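Local coordinates for protein pyruvate formate-lyase 2 (Archaeoglobus fulgidus, PDB 2F3O) that is of uncertain function but belongs to the glycyl radical enzymes related to pyruvate formate-lyase and glycerol dehydratase, and probably acts as a lyase, at residues A[411-416]-A[533-538]. Residues are numbered along the deposited sequence; the frame is centred on the assembly and turned at random.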
ATOM      1  N   ALA A 411      20.797  11.233   4.209  1.00 44.58           N
ATOM      2  CA  ALA A 411      19.405  11.609   4.226  1.00 44.38           C
ATOM      3  C   ALA A 411      18.668  10.647   3.309  1.00 44.68           C
ATOM      4  O   ALA A 411      17.485  10.858   2.985  1.00 44.95           O
ATOM      5  CB  ALA A 411      19.249  13.024   3.747  1.00 44.21           C
ATOM      6  N   GLU A 412      19.389   9.593   2.917  1.00 44.63           N
ATOM      7  CA  GLU A 412      18.933   8.539   2.008  1.00 45.13           C
ATOM      8  C   GLU A 412      18.642   8.986   0.581  1.00 44.66           C
ATOM      9  O   GLU A 412      17.692   8.527  -0.038  1.00 44.78           O
ATOM     10  CB  GLU A 412      17.773   7.732   2.588  1.00 45.18           C
ATOM     11  CG  GLU A 412      18.217   6.638   3.502  1.00 47.97           C
ATOM     12  CD  GLU A 412      17.228   6.456   4.612  1.00 54.45           C
ATOM     13  OE1 GLU A 412      16.074   6.938   4.437  1.00 56.35           O
ATOM     14  OE2 GLU A 412      17.598   5.865   5.662  1.00 56.88           O
ATOM     15  N   VAL A 413      19.474   9.868   0.062  1.00 44.48           N
ATOM     16  CA  VAL A 413      19.383  10.238  -1.323  1.00 44.34           C
ATOM     17  C   VAL A 413      20.226   9.221  -2.099  1.00 44.86           C
ATOM     18  O   VAL A 413      21.248   8.721  -1.606  1.00 44.41           O
ATOM     19  CB  VAL A 413      19.836  11.710  -1.524  1.00 44.16           C
ATOM     20  CG1 VAL A 413      19.759  12.140  -2.970  1.00 43.71           C
ATOM     21  CG2 VAL A 413      18.980  12.624  -0.685  1.00 43.22           C
ATOM     22  N   ASP A 414      19.745   8.883  -3.291  1.00 45.75           N
ATOM     23  CA  ASP A 414      20.425   8.008  -4.233  1.00 46.85           C
ATOM     24  C   ASP A 414      21.743   8.603  -4.590  1.00 46.86           C
ATOM     25  O   ASP A 414      21.864   9.824  -4.621  1.00 46.82           O
ATOM     26  CB  ASP A 414      19.634   7.928  -5.544  1.00 47.43           C
ATOM     27  CG  ASP A 414      18.603   6.827  -5.540  1.00 49.64           C
ATOM     28  OD1 ASP A 414      17.741   6.798  -4.615  1.00 50.36           O
ATOM     29  OD2 ASP A 414      18.664   5.994  -6.480  1.00 52.20           O
ATOM     30  N   ASP A 415      22.711   7.733  -4.862  1.00 47.18           N
ATOM     31  CA  ASP A 415      23.994   8.114  -5.413  1.00 47.49           C
ATOM     32  C   ASP A 415      23.926   9.232  -6.430  1.00 47.36           C
ATOM     33  O   ASP A 415      24.419  10.343  -6.188  1.00 47.43           O
ATOM     34  CB  ASP A 415      24.578   6.919  -6.116  1.00 48.17           C
ATOM     35  CG  ASP A 415      25.443   6.129  -5.224  1.00 50.65           C
ATOM     36  OD1 ASP A 415      26.027   5.121  -5.703  1.00 53.13           O
ATOM     37  OD2 ASP A 415      25.535   6.529  -4.034  1.00 52.64           O
ATOM     38  N   ARG A 416      23.291   8.922  -7.560  1.00 46.73           N
ATOM     39  CA  ARG A 416      23.188   9.827  -8.686  1.00 46.22           C
ATOM     40  C   ARG A 416      22.448  11.125  -8.354  1.00 45.20           C
ATOM     41  O   ARG A 416      22.809  12.190  -8.838  1.00 45.07           O
ATOM     42  CB  ARG A 416      22.492   9.108  -9.835  1.00 46.70           C
ATOM     43  CG  ARG A 416      21.337   8.270  -9.356  1.00 49.18           C
ATOM     44  CD  ARG A 416      20.522   7.702 -10.482  1.00 51.76           C
ATOM     45  NE  ARG A 416      20.542   6.257 -10.336  1.00 53.00           N
ATOM     46  CZ  ARG A 416      21.097   5.437 -11.214  1.00 53.70           C
ATOM     47  NH1 ARG A 416      21.635   5.924 -12.321  1.00 52.96           N
ATOM     48  NH2 ARG A 416      21.083   4.127 -10.989  1.00 55.68           N
ATOM     49  N   ALA A 533       6.495  15.410  -4.753  1.00 37.76           N
ATOM     50  CA  ALA A 533       7.907  15.402  -5.155  1.00 38.09           C
ATOM     51  C   ALA A 533       8.524  14.060  -4.799  1.00 38.61           C
ATOM     52  O   ALA A 533       8.025  13.421  -3.890  1.00 38.94           O
ATOM     53  CB  ALA A 533       8.635  16.494  -4.465  1.00 38.11           C
ATOM     54  N   ARG A 534       9.570  13.612  -5.507  1.00 39.27           N
ATOM     55  CA  ARG A 534      10.161  12.289  -5.215  1.00 39.93           C
ATOM     56  C   ARG A 534      10.758  12.273  -3.807  1.00 39.74           C
ATOM     57  O   ARG A 534      10.397  11.420  -2.990  1.00 40.09           O
ATOM     58  CB  ARG A 534      11.187  11.835  -6.266  1.00 41.21           C
ATOM     59  CG  ARG A 534      11.422  10.308  -6.310  1.00 42.51           C
ATOM     60  CD  ARG A 534      12.903   9.962  -6.600  1.00 47.79           C
ATOM     61  NE  ARG A 534      13.213   8.522  -6.795  1.00 50.86           N
ATOM     62  CZ  ARG A 534      13.582   7.634  -5.839  1.00 54.82           C
ATOM     63  NH1 ARG A 534      13.861   6.366  -6.183  1.00 55.35           N
ATOM     64  NH2 ARG A 534      13.675   7.979  -4.544  1.00 54.08           N
ATOM     65  N   TYR A 535      11.620  13.242  -3.504  1.00 38.94           N
ATOM     66  CA  TYR A 535      12.125  13.403  -2.147  1.00 38.34           C
ATOM     67  C   TYR A 535      11.342  14.517  -1.458  1.00 38.50           C
ATOM     68  O   TYR A 535      11.088  15.540  -2.069  1.00 38.62           O
ATOM     69  CB  TYR A 535      13.607  13.750  -2.172  1.00 37.55           C
ATOM     70  CG  TYR A 535      14.506  12.728  -2.861  1.00 37.01           C
ATOM     71  CD1 TYR A 535      14.926  12.910  -4.181  1.00 35.21           C
ATOM     72  CD2 TYR A 535      14.959  11.589  -2.182  1.00 35.89           C
ATOM     73  CE1 TYR A 535      15.766  12.010  -4.796  1.00 34.18           C
ATOM     74  CE2 TYR A 535      15.796  10.670  -2.799  1.00 34.46           C
ATOM     75  CZ  TYR A 535      16.192  10.889  -4.108  1.00 35.92           C
ATOM     76  OH  TYR A 535      17.026   9.986  -4.734  1.00 36.74           O
ATOM     77  N   ASN A 536      10.926  14.314  -0.208  1.00 38.62           N
ATOM     78  CA  ASN A 536      10.250  15.377   0.557  1.00 38.47           C
ATOM     79  C   ASN A 536      10.946  15.606   1.867  1.00 38.48           C
ATOM     80  O   ASN A 536      11.112  14.682   2.639  1.00 38.67           O
ATOM     81  CB  ASN A 536       8.795  15.038   0.845  1.00 38.48           C
ATOM     82  CG  ASN A 536       7.915  15.203  -0.364  1.00 38.78           C
ATOM     83  OD1 ASN A 536       7.229  16.217  -0.530  1.00 39.71           O
ATOM     84  ND2 ASN A 536       7.940  14.215  -1.233  1.00 38.43           N
ATOM     85  N   PHE A 537      11.354  16.837   2.125  1.00 38.45           N
ATOM     86  CA  PHE A 537      12.125  17.123   3.324  1.00 38.36           C
ATOM     87  C   PHE A 537      11.602  18.400   3.937  1.00 38.32           C
ATOM     88  O   PHE A 537      10.829  19.111   3.299  1.00 38.52           O
ATOM     89  CB  PHE A 537      13.617  17.246   3.011  1.00 38.32           C
ATOM     90  CG  PHE A 537      14.301  15.924   2.732  1.00 38.99           C
ATOM     91  CD1 PHE A 537      15.002  15.722   1.554  1.00 39.06           C
ATOM     92  CD2 PHE A 537      14.254  14.884   3.655  1.00 40.09           C
ATOM     93  CE1 PHE A 537      15.635  14.504   1.291  1.00 38.42           C
ATOM     94  CE2 PHE A 537      14.894  13.653   3.395  1.00 39.81           C
ATOM     95  CZ  PHE A 537      15.581  13.474   2.215  1.00 38.86           C
ATOM     96  N   THR A 538      11.981  18.662   5.184  1.00 37.98           N
ATOM     97  CA  THR A 538      11.665  19.920   5.852  1.00 37.97           C
ATOM     98  C   THR A 538      12.917  20.430   6.558  1.00 38.19           C
ATOM     99  O   THR A 538      13.319  19.888   7.588  1.00 38.20           O
ATOM    100  CB  THR A 538      10.506  19.778   6.861  1.00 37.91           C
ATOM    101  OG1 THR A 538       9.344  19.309   6.189  1.00 37.72           O
ATOM    102  CG2 THR A 538      10.161  21.102   7.465  1.00 37.77           C
TER
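Val413 bridges the ends of two aromatic side chains, Tyr535 and Phe537, which strand 535-543 sends toward the turn joining helix 401-410 to helix 415-419. The strand runs between 435-445 and 624-628, consistent with one half of the ten-stranded α/β barrel of glycyl radical enzymes. Both rings belong to alternate residues of the strand and so leave it on the same face. With CG1 anti to its backbone N (chi1 180°), Val413 lays that methyl 3.9 Å from Tyr535 CZ, the two side chains crossing obliquely. Its other methyl, CG2, meets the edge of the Phe537 ring at CE1, 4.3 Å away. Ala411 completes the apolar patch, its CB 4.0 Å from Phe537 CZ.

Helix 401-410 ends in a Schellman motif, with Glu412 at the C-prime position in positive phi. At this helix end Ala411 O lies near the plane of the Phe537 ring, at its edge beside CZ, and Glu412 O is placed likewise at the rim of Tyr535.

Farther out, the Tyr535 hydroxyl receives the amide of Asp414 and is also hydrogen-bonded to Asp417 OD1, so the start of helix 415-419 is tied to the sheet. A phenylalanine in place of Tyr535 would probably keep the ring against Val413 but leave the Asp414 amide and Asp417 OD1 without this shared partner. Asp414 OD1 is 4.2 Å from Arg534 NH1 with no N-H aimed at it, so any attraction is probably a general one between opposite charges. The bond from Asp414 N to Tyr535 OH spans 3.3 Å and is nearly straight, with an N-H...O angle of 165°.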